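Local coordinates for EtuB protein (Clostridium kluyveri DSM 555, PDB 3IO0) that forms trimeric building blocks of a bacterial microcompartment shell, probably one that encloses enzymes of ethanol utilisation, at residues 39-45 with 84-90; 44-48 with 74-78; 123-127 with 200-204; 204-208 with 226-230; 115-119 with 218-222. Numbering follows the deposited sequence.

Contact 1: 39-45 with 84-90; sequences SIGIISA and IFIVLKA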
# COMPACT_ATOMS: atom_id res chain seq x y z
N SER A 39 -8.53 -16.76 -24.23
CA SER A 39 -7.63 -15.72 -24.68
C SER A 39 -7.90 -14.43 -23.93
O SER A 39 -9.04 -14.11 -23.59
CB SER A 39 -7.65 -15.56 -26.19
OG SER A 39 -8.94 -15.23 -26.64
N ILE A 40 -6.83 -13.69 -23.69
CA ILE A 40 -6.78 -12.67 -22.67
C ILE A 40 -6.29 -11.36 -23.26
O ILE A 40 -5.41 -11.33 -24.13
CB ILE A 40 -5.91 -13.20 -21.46
CG1 ILE A 40 -6.79 -13.94 -20.46
CG2 ILE A 40 -5.13 -12.15 -20.71
CD1 ILE A 40 -8.23 -13.49 -20.49
N GLY A 41 -6.91 -10.27 -22.82
CA GLY A 41 -6.43 -8.93 -23.14
C GLY A 41 -6.14 -8.21 -21.83
O GLY A 41 -6.96 -8.24 -20.91
N ILE A 42 -4.98 -7.57 -21.75
CA ILE A 42 -4.56 -6.94 -20.51
C ILE A 42 -4.30 -5.45 -20.68
O ILE A 42 -3.65 -5.03 -21.64
CB ILE A 42 -3.28 -7.60 -19.94
CG1 ILE A 42 -3.54 -9.07 -19.62
CG2 ILE A 42 -2.76 -6.83 -18.71
CD1 ILE A 42 -2.29 -9.93 -19.55
N ILE A 43 -4.83 -4.65 -19.76
CA ILE A 43 -4.41 -3.27 -19.60
C ILE A 43 -3.85 -3.17 -18.20
O ILE A 43 -4.55 -3.45 -17.23
CB ILE A 43 -5.57 -2.25 -19.80
CG1 ILE A 43 -6.26 -2.44 -21.15
CG2 ILE A 43 -5.05 -0.83 -19.70
CD1 ILE A 43 -5.37 -2.12 -22.35
N SER A 44 -2.57 -2.82 -18.11
CA SER A 44 -1.87 -2.75 -16.83
C SER A 44 -1.11 -1.43 -16.77
O SER A 44 -0.45 -1.07 -17.74
CB SER A 44 -0.91 -3.93 -16.71
OG SER A 44 -0.42 -4.08 -15.38
N ALA A 45 -1.19 -0.72 -15.64
CA ALA A 45 -0.50 0.57 -15.52
C ALA A 45 -0.03 0.89 -14.11
O ALA A 45 -0.60 0.41 -13.12
CB ALA A 45 -1.37 1.69 -16.02
N ILE A 84 -3.53 0.08 -11.76
CA ILE A 84 -4.62 -0.57 -12.53
C ILE A 84 -4.27 -1.89 -13.24
O ILE A 84 -3.24 -1.99 -13.91
CB ILE A 84 -5.40 0.42 -13.43
CG1 ILE A 84 -6.61 -0.26 -14.07
CG2 ILE A 84 -4.53 1.00 -14.48
CD1 ILE A 84 -7.76 -0.55 -13.13
N PHE A 85 -5.14 -2.88 -13.09
CA PHE A 85 -4.95 -4.19 -13.73
C PHE A 85 -6.27 -4.75 -14.23
O PHE A 85 -7.10 -5.23 -13.45
CB PHE A 85 -4.27 -5.16 -12.77
CG PHE A 85 -4.06 -6.54 -13.33
CD1 PHE A 85 -3.17 -6.75 -14.38
CD2 PHE A 85 -4.72 -7.63 -12.78
CE1 PHE A 85 -2.96 -8.04 -14.90
CE2 PHE A 85 -4.52 -8.91 -13.29
CZ PHE A 85 -3.63 -9.12 -14.35
N ILE A 86 -6.45 -4.68 -15.55
CA ILE A 86 -7.69 -5.07 -16.20
C ILE A 86 -7.41 -6.23 -17.13
O ILE A 86 -6.51 -6.16 -17.97
CB ILE A 86 -8.28 -3.90 -17.00
CG1 ILE A 86 -8.69 -2.78 -16.04
CG2 ILE A 86 -9.48 -4.35 -17.81
CD1 ILE A 86 -8.91 -1.44 -16.72
N VAL A 87 -8.18 -7.31 -16.97
CA VAL A 87 -8.09 -8.46 -17.86
C VAL A 87 -9.44 -8.70 -18.52
O VAL A 87 -10.44 -8.89 -17.84
CB VAL A 87 -7.59 -9.74 -17.14
CG1 VAL A 87 -7.56 -10.92 -18.08
CG2 VAL A 87 -6.19 -9.53 -16.60
N LEU A 88 -9.43 -8.67 -19.85
CA LEU A 88 -10.60 -8.97 -20.66
C LEU A 88 -10.45 -10.36 -21.26
O LEU A 88 -9.34 -10.75 -21.65
CB LEU A 88 -10.71 -7.95 -21.79
CG LEU A 88 -10.73 -6.47 -21.44
CD1 LEU A 88 -10.78 -5.62 -22.70
CD2 LEU A 88 -11.91 -6.18 -20.54
N LYS A 89 -11.55 -11.10 -21.32
CA LYS A 89 -11.55 -12.45 -21.90
C LYS A 89 -12.37 -12.55 -23.19
O LYS A 89 -13.38 -11.85 -23.36
CB LYS A 89 -12.02 -13.48 -20.89
CG LYS A 89 -13.43 -13.29 -20.36
CD LYS A 89 -13.81 -14.44 -19.43
CE LYS A 89 -15.22 -14.28 -18.87
NZ LYS A 89 -15.38 -15.11 -17.66
N ALA A 90 -11.92 -13.42 -24.09
CA ALA A 90 -12.54 -13.60 -25.40
C ALA A 90 -12.29 -15.01 -25.89
O ALA A 90 -11.29 -15.62 -25.53
CB ALA A 90 -11.98 -12.60 -26.41
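Eight backbone hydrogen bonds join strands 39-45 and 84-90 as antiparallel neighbours. The shortest are Gly41 N to Leu88 O and Leu88 N to Gly41 O, both 2.7 Å. Ile43 N to Ile86 O (2.9 Å) and Ile86 N to Ile43 O (2.8 Å) follow. Ser39 with Ala90 and Ala45 with Ile84 form the outer hydrogen-bonded pairs. Ser39 adds a side-chain bond, from OG to Ala90 O at 2.6 Å. Residues at the non-hydrogen-bonded positions make CA-H...O contacts to the partner strand, such as Ile42 CA to Ile86 O at 3.3 Å.

The side chains alternate between the two faces. On one face, Ile40 CD1 meets Val87 CG1 at 3.6 Å, and Ile42 CG2 lies 4.0 Å from Phe85 CE1. On the other, Ala45 CB touches Ile84 CG2 at 3.6 Å, and Ile43 packs beside Ile86. Gly41 has no side chain there, opposite Leu88.

These strands are neighbours inside the five-stranded antiparallel sheet of the first BMC repeat. Strand 15-20 lies beyond 39-45, and 66-71 beyond 84-90. Helices 50-61 and 93-111 cover the Ile43, Ile84 and Leu88 face. On the other face, Ile42, Ser44 and Phe85 meet a second subunit, where Ser44 OG hydrogen-bonds to Gly155 N of that subunit.

Contact 2: 44-48 with 74-78; sequences SARVG and RDTKG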
# COMPACT_ATOMS: atom_id res chain seq x y z
N SER A 44 -2.57 -2.82 -18.11
CA SER A 44 -1.87 -2.75 -16.83
C SER A 44 -1.11 -1.43 -16.77
O SER A 44 -0.45 -1.07 -17.74
CB SER A 44 -0.91 -3.93 -16.71
OG SER A 44 -0.42 -4.08 -15.38
N ALA A 45 -1.19 -0.72 -15.64
CA ALA A 45 -0.50 0.57 -15.52
C ALA A 45 -0.03 0.89 -14.11
O ALA A 45 -0.60 0.41 -13.12
CB ALA A 45 -1.37 1.69 -16.02
N ARG A 46 1.00 1.72 -14.04
CA ARG A 46 1.55 2.13 -12.76
C ARG A 46 0.75 3.28 -12.20
O ARG A 46 0.52 3.34 -11.00
CB ARG A 46 3.02 2.55 -12.89
CG ARG A 46 3.95 1.46 -13.46
CD ARG A 46 4.11 0.27 -12.53
NE ARG A 46 4.44 0.67 -11.16
CZ ARG A 46 5.61 1.17 -10.76
NH1 ARG A 46 6.60 1.34 -11.63
NH2 ARG A 46 5.78 1.49 -9.49
N VAL A 47 0.30 4.19 -13.07
CA VAL A 47 -0.37 5.41 -12.60
C VAL A 47 -1.83 5.54 -13.06
O VAL A 47 -2.11 5.64 -14.26
CB VAL A 47 0.45 6.70 -12.92
CG1 VAL A 47 -0.31 7.96 -12.50
CG2 VAL A 47 1.82 6.65 -12.25
N GLY A 48 -2.74 5.56 -12.09
CA GLY A 48 -4.16 5.82 -12.34
C GLY A 48 -4.96 4.54 -12.45
O GLY A 48 -4.40 3.45 -12.46
N ARG A 74 -2.56 0.77 -5.80
CA ARG A 74 -1.56 0.93 -4.73
C ARG A 74 -0.20 1.06 -5.28
O ARG A 74 0.73 0.35 -4.93
CB ARG A 74 -1.68 0.19 -3.41
CG ARG A 74 -1.16 1.18 -2.28
CD ARG A 74 -1.83 2.60 -2.37
NE ARG A 74 -1.16 3.72 -1.68
CZ ARG A 74 -0.62 4.78 -2.29
NH1 ARG A 74 -0.64 4.89 -3.62
NH2 ARG A 74 -0.05 5.75 -1.59
N ASP A 75 -0.14 2.05 -6.17
CA ASP A 75 1.02 2.32 -6.96
C ASP A 75 1.10 3.83 -7.03
O ASP A 75 0.97 4.51 -6.00
CB ASP A 75 0.82 1.70 -8.33
CG ASP A 75 2.13 1.39 -8.99
OD1 ASP A 75 3.13 2.08 -8.70
OD2 ASP A 75 2.15 0.46 -9.81
N THR A 76 1.36 4.34 -8.24
CA THR A 76 0.96 5.68 -8.65
C THR A 76 1.81 6.88 -8.27
O THR A 76 1.26 7.95 -8.22
CB THR A 76 -0.46 6.01 -8.12
OG1 THR A 76 -1.12 6.90 -9.02
CG2 THR A 76 -0.39 6.68 -6.77
N LYS A 77 3.11 6.80 -8.03
CA LYS A 77 3.97 5.70 -8.27
C LYS A 77 5.17 6.08 -7.38
O LYS A 77 6.20 6.49 -7.91
CB LYS A 77 4.35 5.74 -9.75
CG LYS A 77 5.25 4.65 -10.23
CD LYS A 77 6.37 5.24 -11.09
CE LYS A 77 6.03 5.32 -12.57
NZ LYS A 77 7.29 5.46 -13.38
N GLY A 78 5.02 6.13 -6.05
CA GLY A 78 3.76 6.37 -5.33
C GLY A 78 3.91 7.68 -4.57
O GLY A 78 4.89 8.35 -4.77
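Arg46 has the most surface covered here, followed by Lys77 and Asp75. The Arg46 guanidinium meets the Asp75 carboxylate edge-on in a two-pronged salt bridge. Arg46 NE bonds to Asp75 OD2 at 2.7 Å, and Arg46 NH2 to Asp75 OD1 at 2.8 Å. Lys77 covers one face of the same group through its aliphatic part, with Lys77 CG 3.3 Å from Arg46 NH2. The Lys77 ammonium is paired with Asp14. Lys77 CB also meets Val47 CG2 at 3.7 Å. Beneath the charges, the backbones come close, with Val47 CA and Thr76 CA 4.2 Å apart.

Both charged partners also serve the trimer. Arg46 NH1 bonds to Ala119 O of the second subunit, and Asp75 OD2 to Asn187 ND2 of that subunit. Arg74 of all three subunits is linked by NH2-to-O bonds, which places loop 74-78 beside the trimer axis. The contact thus ties the turn after strand 39-45 to the loop between strands 66-71 and 84-90, at one end of the first repeat's sheet.

Contact 3: 123-127 with 200-204; sequences EVQYT and VLQSL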
# COMPACT_ATOMS: atom_id res chain seq x y z
N GLU A 123 -9.11 13.83 -9.82
CA GLU A 123 -9.54 13.13 -11.03
C GLU A 123 -11.04 13.02 -11.07
O GLU A 123 -11.69 12.56 -10.12
CB GLU A 123 -8.91 11.74 -11.14
CG GLU A 123 -9.35 10.96 -12.39
CD GLU A 123 -8.62 9.64 -12.57
OE1 GLU A 123 -8.04 9.12 -11.59
OE2 GLU A 123 -8.60 9.10 -13.71
N VAL A 124 -11.59 13.44 -12.20
CA VAL A 124 -13.02 13.38 -12.42
C VAL A 124 -13.24 12.80 -13.81
O VAL A 124 -12.76 13.34 -14.79
CB VAL A 124 -13.65 14.78 -12.29
CG1 VAL A 124 -15.14 14.68 -12.26
CG2 VAL A 124 -13.18 15.47 -11.02
N GLN A 125 -13.94 11.67 -13.86
CA GLN A 125 -14.21 10.98 -15.12
C GLN A 125 -15.70 10.90 -15.38
O GLN A 125 -16.51 10.89 -14.44
CB GLN A 125 -13.64 9.55 -15.10
CG GLN A 125 -12.12 9.46 -15.04
CD GLN A 125 -11.41 9.96 -16.30
OE1 GLN A 125 -12.06 10.32 -17.30
NE2 GLN A 125 -10.08 9.98 -16.26
N TYR A 126 -16.06 10.83 -16.66
CA TYR A 126 -17.46 10.76 -17.08
C TYR A 126 -17.65 9.76 -18.21
O TYR A 126 -16.77 9.62 -19.06
CB TYR A 126 -17.96 12.14 -17.53
CG TYR A 126 -19.31 12.11 -18.20
CD1 TYR A 126 -20.47 11.91 -17.46
CD2 TYR A 126 -19.43 12.29 -19.59
CE1 TYR A 126 -21.72 11.87 -18.08
CE2 TYR A 126 -20.68 12.25 -20.20
CZ TYR A 126 -21.81 12.04 -19.44
OH TYR A 126 -23.05 12.00 -20.03
N THR A 127 -18.78 9.07 -18.21
CA THR A 127 -19.22 8.26 -19.34
C THR A 127 -20.73 8.43 -19.48
O THR A 127 -21.42 8.66 -18.48
CB THR A 127 -18.87 6.77 -19.16
OG1 THR A 127 -19.58 5.96 -20.11
CG2 THR A 127 -19.21 6.30 -17.77
N VAL A 200 -25.44 14.37 -13.93
CA VAL A 200 -24.11 13.83 -13.67
C VAL A 200 -23.01 14.82 -14.08
O VAL A 200 -22.09 15.09 -13.30
CB VAL A 200 -23.91 12.45 -14.36
CG1 VAL A 200 -22.49 11.95 -14.21
CG2 VAL A 200 -24.88 11.41 -13.77
N LEU A 201 -23.13 15.40 -15.27
CA LEU A 201 -22.16 16.39 -15.74
C LEU A 201 -22.10 17.64 -14.85
O LEU A 201 -21.01 18.16 -14.58
CB LEU A 201 -22.44 16.77 -17.20
CG LEU A 201 -21.92 15.74 -18.19
CD1 LEU A 201 -22.65 15.81 -19.52
CD2 LEU A 201 -20.40 15.87 -18.37
N GLN A 202 -23.26 18.09 -14.39
CA GLN A 202 -23.33 19.27 -13.52
C GLN A 202 -22.59 19.02 -12.19
O GLN A 202 -21.84 19.90 -11.72
CB GLN A 202 -24.80 19.61 -13.29
CG GLN A 202 -25.12 21.07 -13.03
CD GLN A 202 -26.57 21.24 -12.55
OE1 GLN A 202 -26.84 22.02 -11.64
NE2 GLN A 202 -27.49 20.47 -13.14
N SER A 203 -22.80 17.83 -11.61
CA SER A 203 -22.12 17.37 -10.39
C SER A 203 -20.61 17.26 -10.57
O SER A 203 -19.84 17.82 -9.80
CB SER A 203 -22.65 16.02 -9.94
OG SER A 203 -23.92 16.15 -9.35
N LEU A 204 -20.21 16.52 -11.60
CA LEU A 204 -18.80 16.34 -11.91
C LEU A 204 -18.06 17.67 -12.01
O LEU A 204 -16.93 17.79 -11.54
CB LEU A 204 -18.68 15.56 -13.22
CG LEU A 204 -18.40 14.05 -13.21
CD1 LEU A 204 -18.46 13.41 -11.83
CD2 LEU A 204 -19.33 13.34 -14.18
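Strand 123-127 starts with Glu123, which faces away from the helix and accepts a bond from Gln125 NE2 at its OE2 (3.1 Å). Val124 is the first residue to reach helix 197-217. Its CG1 lies 3.5 Å from Leu204 CG. Gln125 again points away, and its amide NE2 also bonds to Tyr110 O. Its backbone O still touches Leu204 CD2 at 3.7 Å.

This alternation lets the strand give one face to the helix and the other to helix 50-61 of the first repeat. Segment 200-204 of the helix runs nearly antiparallel to segment 123-127, at 171°, and their axes come within 9.5 Å. Such helix-on-sheet packing forms the core of the alpha/beta BMC fold, here in its circularly permuted form.

Tyr126 is the most covered residue. Leu201 CD2 sits over its ring in a CH-pi contact, 3.8 Å from the centroid and 8° off the normal. Val200 CG1 meets the ring edge at Tyr126 CD1 (3.8 Å), and Leu204 CD2 approaches the same CD1 at 3.8 Å. Thr127 turns away once more, onto Met54 of helix 50-61.

Contact 4: 204-208 with 226-230; sequences LTAAR and SKPTF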
# COMPACT_ATOMS: atom_id res chain seq x y z
N LEU A 204 -20.21 16.52 -11.60
CA LEU A 204 -18.80 16.34 -11.91
C LEU A 204 -18.06 17.67 -12.01
O LEU A 204 -16.93 17.79 -11.54
CB LEU A 204 -18.68 15.56 -13.22
CG LEU A 204 -18.40 14.05 -13.21
CD1 LEU A 204 -18.46 13.41 -11.83
CD2 LEU A 204 -19.33 13.34 -14.18
N THR A 205 -18.70 18.67 -12.61
CA THR A 205 -18.03 19.92 -12.91
C THR A 205 -17.84 20.77 -11.68
O THR A 205 -16.78 21.38 -11.49
CB THR A 205 -18.76 20.74 -13.98
OG1 THR A 205 -19.18 19.87 -15.03
CG2 THR A 205 -17.83 21.81 -14.56
N ALA A 206 -18.88 20.81 -10.84
CA ALA A 206 -18.81 21.54 -9.59
C ALA A 206 -17.75 20.89 -8.71
O ALA A 206 -16.95 21.58 -8.07
CB ALA A 206 -20.16 21.53 -8.89
N ALA A 207 -17.74 19.56 -8.71
CA ALA A 207 -16.81 18.77 -7.92
C ALA A 207 -15.38 19.05 -8.33
O ALA A 207 -14.54 19.34 -7.48
CB ALA A 207 -17.14 17.30 -8.03
N ARG A 208 -15.12 18.99 -9.64
CA ARG A 208 -13.81 19.35 -10.20
C ARG A 208 -13.40 20.76 -9.78
O ARG A 208 -12.25 20.99 -9.37
CB ARG A 208 -13.81 19.24 -11.73
CG ARG A 208 -12.40 19.25 -12.32
CD ARG A 208 -12.26 20.14 -13.55
NE ARG A 208 -12.71 19.49 -14.78
CZ ARG A 208 -13.84 19.79 -15.42
NH1 ARG A 208 -14.65 20.74 -14.96
NH2 ARG A 208 -14.16 19.13 -16.53
N SER A 226 -1.45 16.21 -20.35
CA SER A 226 -2.79 16.38 -21.04
C SER A 226 -3.79 17.59 -20.90
O SER A 226 -3.40 18.72 -20.58
CB SER A 226 -3.54 15.04 -21.09
OG SER A 226 -4.50 15.08 -22.13
N LYS A 227 -5.07 17.34 -21.19
CA LYS A 227 -6.16 18.32 -21.02
C LYS A 227 -7.54 17.59 -20.89
O LYS A 227 -7.71 16.51 -21.44
CB LYS A 227 -6.17 19.32 -22.19
CG LYS A 227 -7.42 19.27 -23.06
CD LYS A 227 -7.11 19.07 -24.53
CE LYS A 227 -8.39 18.76 -25.30
NZ LYS A 227 -8.10 18.50 -26.73
N PRO A 228 -8.54 18.20 -20.17
CA PRO A 228 -9.74 17.44 -19.75
C PRO A 228 -10.70 17.13 -20.90
O PRO A 228 -10.44 17.55 -22.01
CB PRO A 228 -10.41 18.36 -18.72
CG PRO A 228 -10.01 19.72 -19.12
CD PRO A 228 -8.62 19.60 -19.72
N THR A 229 -11.79 16.42 -20.62
CA THR A 229 -12.71 15.97 -21.67
C THR A 229 -14.16 16.49 -21.58
O THR A 229 -14.98 16.12 -22.42
CB THR A 229 -12.76 14.43 -21.80
OG1 THR A 229 -13.42 13.87 -20.66
CG2 THR A 229 -11.36 13.83 -21.92
N PHE A 230 -14.47 17.32 -20.58
CA PHE A 230 -15.84 17.88 -20.43
C PHE A 230 -15.86 19.16 -19.60
O PHE A 230 -14.83 19.59 -19.09
CB PHE A 230 -16.82 16.84 -19.86
CG PHE A 230 -16.49 16.40 -18.46
CD1 PHE A 230 -15.61 15.33 -18.24
CD2 PHE A 230 -17.03 17.06 -17.35
CE1 PHE A 230 -15.28 14.94 -16.94
CE2 PHE A 230 -16.71 16.67 -16.05
CZ PHE A 230 -15.83 15.61 -15.85
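The polar part of this contact is a single weak hydrogen bond. Arg208 NH2 donates to Phe230 O at 2.7 Å, but the angle at hydrogen is only 115°. The acceptor is the backbone oxygen of the last residue of the chain.

A cation-pi interaction involves the same two residues. Arg208 CZ lies 4.8 Å from the centroid of the Phe230 ring, 28° off the normal and so off-centre. The nearest side-chain atoms are Arg208 NH2 and Phe230 CE2, 3.6 Å apart. One guanidinium therefore covers the ring face and also reaches the terminal backbone oxygen.

The one apolar side-chain pair is Leu204 CB with Phe230 CE2, at 3.6 Å. Two looser van der Waals contacts surround it. Thr205 OG1 sits at the ring edge, 4.2 Å from Phe230 CE2, while its hydroxyl bonds to Leu201 O within the helix. Pro228 CB is 4.4 Å from Arg208 NH2.

The C-terminal tail thus lies over helix 197-217 and strand 120-127, where Phe230 also packs on Val124. Phe230 has most of the tail's covered surface. The chemistry implies a tail held mainly by one aromatic ring, between an aliphatic patch and a cation, with little directional bonding.

Contact 5: 115-119 with 218-222; sequences YLCDA and MGQDP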
# COMPACT_ATOMS: atom_id res chain seq x y z
N TYR A 115 -5.51 15.71 -12.70
CA TYR A 115 -4.72 16.89 -12.35
C TYR A 115 -3.72 16.49 -11.29
O TYR A 115 -4.11 16.03 -10.22
CB TYR A 115 -5.64 18.00 -11.82
CG TYR A 115 -6.67 18.47 -12.82
CD1 TYR A 115 -7.83 17.72 -13.08
CD2 TYR A 115 -6.50 19.67 -13.51
CE1 TYR A 115 -8.78 18.16 -14.00
CE2 TYR A 115 -7.44 20.12 -14.44
CZ TYR A 115 -8.58 19.36 -14.67
OH TYR A 115 -9.50 19.80 -15.59
N LEU A 116 -2.43 16.62 -11.58
CA LEU A 116 -1.39 16.24 -10.61
C LEU A 116 -0.82 17.45 -9.90
O LEU A 116 -0.93 18.58 -10.38
CB LEU A 116 -0.23 15.50 -11.25
CG LEU A 116 -0.40 14.14 -11.92
CD1 LEU A 116 0.91 13.80 -12.64
CD2 LEU A 116 -0.77 13.06 -10.92
N CYS A 117 -0.19 17.19 -8.77
CA CYS A 117 0.59 18.20 -8.08
C CYS A 117 1.29 17.57 -6.90
O CYS A 117 1.10 16.39 -6.61
CB CYS A 117 -0.30 19.34 -7.61
SG CYS A 117 -1.19 18.97 -6.13
N ASP A 118 2.08 18.37 -6.22
CA ASP A 118 3.01 17.85 -5.24
C ASP A 118 2.33 17.14 -4.06
O ASP A 118 2.79 16.10 -3.61
CB ASP A 118 3.93 18.96 -4.73
CG ASP A 118 4.79 18.50 -3.59
OD1 ASP A 118 5.83 17.86 -3.87
OD2 ASP A 118 4.40 18.75 -2.41
N ALA A 119 1.23 17.71 -3.58
CA ALA A 119 0.60 17.20 -2.38
C ALA A 119 -0.50 16.17 -2.65
O ALA A 119 -1.06 15.60 -1.71
CB ALA A 119 0.09 18.34 -1.51
N MET A 218 -4.34 25.22 -0.74
CA MET A 218 -3.23 24.52 -0.08
C MET A 218 -1.87 24.89 -0.66
O MET A 218 -0.87 24.26 -0.33
CB MET A 218 -3.39 23.00 -0.19
CG MET A 218 -4.65 22.43 0.40
SD MET A 218 -4.87 20.66 0.05
CE MET A 218 -3.40 19.95 0.79
N GLY A 219 -1.83 25.89 -1.54
CA GLY A 219 -0.58 26.33 -2.18
C GLY A 219 -0.10 25.44 -3.32
O GLY A 219 1.06 25.50 -3.73
N GLN A 220 -1.01 24.63 -3.84
CA GLN A 220 -0.67 23.68 -4.89
C GLN A 220 -1.02 24.27 -6.24
O GLN A 220 -1.91 25.12 -6.35
CB GLN A 220 -1.45 22.37 -4.70
CG GLN A 220 -1.13 21.62 -3.43
CD GLN A 220 0.33 21.31 -3.31
OE1 GLN A 220 0.86 20.44 -4.01
NE2 GLN A 220 1.00 22.02 -2.43
N ASP A 221 -0.31 23.79 -7.25
CA ASP A 221 -0.61 24.15 -8.62
C ASP A 221 -1.01 22.91 -9.42
O ASP A 221 -0.19 22.33 -10.14
CB ASP A 221 0.60 24.86 -9.25
CG ASP A 221 0.31 25.39 -10.65
OD1 ASP A 221 -0.87 25.43 -11.08
OD2 ASP A 221 1.30 25.76 -11.33
N PRO A 222 -2.29 22.51 -9.31
CA PRO A 222 -2.76 21.27 -9.93
C PRO A 222 -2.93 21.39 -11.45
O PRO A 222 -3.60 22.32 -11.92
CB PRO A 222 -4.10 21.03 -9.24
CG PRO A 222 -4.58 22.38 -8.87
CD PRO A 222 -3.37 23.22 -8.61
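The hollow here lies inside the bend of 115-119, where the chain turns from strand 114-117 toward strand 120-127. Gln220 is the bump that enters it. Its side chain folds back with chi1 and chi2 both m, and its OE1 sits under the turn. Ala119 N bonds to Gln220 OE1 at 2.8 Å. Cys117 SG is 3.3 Å from the same OE1, and Ala119 CB 3.4 Å from it, so the oxygen is closely surrounded.

Pro222 is the second bump. It lies along the strand between Tyr115 and Cys117, both of which point toward it. Its CB is 4.3 Å from Tyr115 CB and 4.5 Å from Cys117 CB. The backbones also touch, with Pro222 CA 3.3 Å from Leu116 O in a CA-H...O contact. Met218 fits loosely, its CE 4.5 Å from Ala119 CB.

A third subunit lies against the outer end, where its Arg46 NH1 bonds to Ala119 O. Segment 218-222 directly follows helix 197-217. Gly219, with positive phi, is the C-prime residue of a Schellman motif, with Gln220 N paired to Leu215 O. The arrangement is a Schellman-terminated helix whose exit segment lies against strand 114-117 and the hairpin turn to strand 120-127, in the second BMC repeat.

In the fold
Contacts 1 and 2 belong to the first BMC repeat, and contacts 3 and 5 to the second. Contact 4 adds the C-terminal tail to that second repeat. Contacts 1 and 2 share Ser44 and Ala45, with centres 15 Å apart. Contacts 3 and 4 share Leu204 and have centres only 7 Å apart; Phe230 packs on Val124, Tyr126 and Leu201. Contact 5 touches contact 4 through Tyr115 OH, 3.6 Å from Pro228 CB. Contacts 1 and 3 lie on opposite sides of the chain's centre, 25 Å apart between centres. The repeats still pack together: the nearest atoms of contacts 2 and 3 are about 5 Å apart. Contacts 2 and 5 meet across the trimer interface, where Arg46 bonds to Ala119 of a neighbouring subunit.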